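Local coordinates for sugar ABC transporter, periplasmic sugar-binding protein (Caulobacter crescentus, PDB 4IRX) that binds myo-inositol in the cleft between its two lobes and probably delivers it to an ABC transporter for nutrient uptake, at residues D196-L201 with V223-F228. Residues are numbered along the deposited sequence; the frame is centred on the assembly and turned at random.
Sequences DVILCL and VKVIGF
Val-197, Ile-198 and Leu-199 pair in parallel with Lys-224, Val-225 and Ile-226. The two strands belong to a beta-alpha-beta unit, with helix 203-215 as the crossover. They form one side of the four-stranded parallel sheet in one lobe of this periplasmic binding protein, with strand 224-226 outermost. Four backbone hydrogen bonds join them. Lys-224 N gives to Asp-196 O (2.8 Å). Ile-198 N gives to Lys-224 O (2.7 Å), and Ile-226 N to Ile-198 O (3.0 Å). Cys-200 N then gives to Ile-226 O (2.8 Å). Ile-198 O also receives the CA-H of Val-225.

On the face with Val-197 and Lys-224, Leu-199 and Ile-226 run alongside each other in the same direction. The CD2 branch of Leu-199 does the touching, 3.7 Å from Ile-226 CB. On the other face, Ile-198 CD1 meets Val-223 CG1 at 3.8 Å. With CG1 anti to its backbone N (chi1 -178°), Val-223 turns that methyl onto the Ile-198 CD1 tip.

Helix 113-127 covers Ile-226 with Met-120 and Trp-123, while on the opposite face Ile-198 and Val-223 both rest on Val-213 of helix 203-215, and Cys-200 on its Ala-206 and Ala-209. Strand 132-138 flanks strand 197-200 on its other edge, through backbone hydrogen bonds with Arg-133, Val-135 and Ile-137; Asp-196 OD2 accepts a further bond from Arg-133 N, and Lys-224 NZ bonds Ala-221 O. The C-terminal ends reach the inositol pocket. Leu-201 touches the ligand, and the Phe-228 side chain comes close to it. Arg-149, which like Leu-201 belongs to the pocket, makes a cation-pi contact with the Phe-228 ring and a weak hydrogen bond to Leu-201 O. That same carbonyl oxygen, Leu-201 O, sits 3.5 Å from Phe-228 CB.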
loop_
_atom_site.group_PDB
_atom_site.type_symbol
_atom_site.label_atom_id
_atom_site.label_comp_id
_atom_site.label_asym_id
_atom_site.label_seq_id
_atom_site.Cartn_x
_atom_site.Cartn_y
_atom_site.Cartn_z
ATOM N N ASP A 196 -16.817 16.509 6.040
ATOM C CA ASP A 196 -17.756 15.420 5.861
ATOM C C ASP A 196 -17.075 14.063 5.783
ATOM O O ASP A 196 -17.593 13.060 6.241
ATOM C CB ASP A 196 -18.548 15.635 4.561
ATOM C CG ASP A 196 -19.433 16.840 4.633
ATOM O OD1 ASP A 196 -20.406 16.762 5.412
ATOM O OD2 ASP A 196 -19.173 17.865 3.947
ATOM N N VAL A 197 -15.905 14.033 5.156
ATOM C CA VAL A 197 -15.222 12.790 4.852
ATOM C C VAL A 197 -13.733 12.977 5.068
ATOM O O VAL A 197 -13.172 14.001 4.692
ATOM C CB VAL A 197 -15.445 12.360 3.382
ATOM C CG1 VAL A 197 -14.643 11.061 3.026
ATOM C CG2 VAL A 197 -16.927 12.210 3.086
ATOM N N ILE A 198 -13.124 11.996 5.727
ATOM C CA ILE A 198 -11.669 11.894 5.823
ATOM C C ILE A 198 -11.279 10.641 5.025
ATOM O O ILE A 198 -11.565 9.496 5.424
ATOM C CB ILE A 198 -11.207 11.762 7.295
ATOM C CG1 ILE A 198 -11.793 12.897 8.123
ATOM C CG2 ILE A 198 -9.701 11.840 7.365
ATOM C CD1 ILE A 198 -11.472 12.827 9.609
ATOM N N LEU A 199 -10.619 10.865 3.899
ATOM C CA LEU A 199 -10.116 9.778 3.062
ATOM C C LEU A 199 -8.692 9.461 3.479
ATOM O O LEU A 199 -7.793 10.298 3.338
ATOM C CB LEU A 199 -10.135 10.184 1.577
ATOM C CG LEU A 199 -11.470 10.443 0.878
ATOM C CD1 LEU A 199 -11.278 10.703 -0.607
ATOM C CD2 LEU A 199 -12.417 9.254 1.061
ATOM N N CYS A 200 -8.493 8.267 4.030
ATOM C CA CYS A 200 -7.188 7.857 4.525
ATOM C C CYS A 200 -6.643 6.776 3.621
ATOM O O CYS A 200 -7.330 5.789 3.339
ATOM C CB CYS A 200 -7.315 7.310 5.939
ATOM S SG CYS A 200 -7.908 8.518 7.110
ATOM N N LEU A 201 -5.400 6.957 3.182
ATOM C CA LEU A 201 -4.859 6.087 2.152
ATOM C C LEU A 201 -4.223 4.792 2.686
ATOM O O LEU A 201 -3.591 4.033 1.943
ATOM C CB LEU A 201 -3.937 6.871 1.210
ATOM C CG LEU A 201 -4.662 7.637 0.088
ATOM C CD1 LEU A 201 -5.828 8.502 0.526
ATOM C CD2 LEU A 201 -3.652 8.469 -0.660
ATOM N N VAL A 223 -18.887 12.713 10.372
ATOM C CA VAL A 223 -17.516 12.834 9.875
ATOM C C VAL A 223 -17.124 11.407 9.534
ATOM O O VAL A 223 -16.762 10.627 10.408
ATOM C CB VAL A 223 -16.573 13.428 10.933
ATOM C CG1 VAL A 223 -15.144 13.584 10.378
ATOM C CG2 VAL A 223 -17.129 14.756 11.426
ATOM N N LYS A 224 -17.186 11.079 8.246
ATOM C CA LYS A 224 -17.004 9.720 7.770
ATOM C C LYS A 224 -15.571 9.421 7.395
ATOM O O LYS A 224 -14.920 10.216 6.723
ATOM C CB LYS A 224 -17.901 9.480 6.569
ATOM C CG LYS A 224 -19.367 9.626 6.902
ATOM C CD LYS A 224 -20.239 9.199 5.751
ATOM C CE LYS A 224 -21.722 9.362 6.102
ATOM N NZ LYS A 224 -22.154 8.471 7.217
ATOM N N VAL A 225 -15.112 8.232 7.766
ATOM C CA VAL A 225 -13.738 7.838 7.496
ATOM C C VAL A 225 -13.710 6.660 6.532
ATOM O O VAL A 225 -14.433 5.689 6.720
ATOM C CB VAL A 225 -13.007 7.447 8.820
ATOM C CG1 VAL A 225 -11.639 6.852 8.558
ATOM C CG2 VAL A 225 -12.892 8.662 9.754
ATOM N N ILE A 226 -12.880 6.774 5.491
ATOM C CA ILE A 226 -12.679 5.725 4.507
ATOM C C ILE A 226 -11.214 5.397 4.501
ATOM O O ILE A 226 -10.370 6.305 4.555
ATOM C CB ILE A 226 -13.065 6.173 3.085
ATOM C CG1 ILE A 226 -14.526 6.566 3.027
ATOM C CG2 ILE A 226 -12.832 5.056 2.093
ATOM C CD1 ILE A 226 -15.066 6.468 1.638
ATOM N N GLY A 227 -10.901 4.105 4.484
ATOM C CA GLY A 227 -9.517 3.663 4.451
ATOM C C GLY A 227 -9.167 2.913 3.171
ATOM O O GLY A 227 -9.855 2.974 2.153
ATOM N N PHE A 228 -8.077 2.183 3.269
ATOM C CA PHE A 228 -7.536 1.419 2.150
ATOM C C PHE A 228 -6.738 0.298 2.780
ATOM O O PHE A 228 -5.913 0.549 3.658
ATOM C CB PHE A 228 -6.624 2.335 1.307
ATOM C CG PHE A 228 -6.432 1.875 -0.135
ATOM C CD1 PHE A 228 -5.648 0.765 -0.430
ATOM C CD2 PHE A 228 -7.029 2.575 -1.185
ATOM C CE1 PHE A 228 -5.467 0.332 -1.776
ATOM C CE2 PHE A 228 -6.857 2.177 -2.523
ATOM C CZ PHE A 228 -6.069 1.045 -2.827
#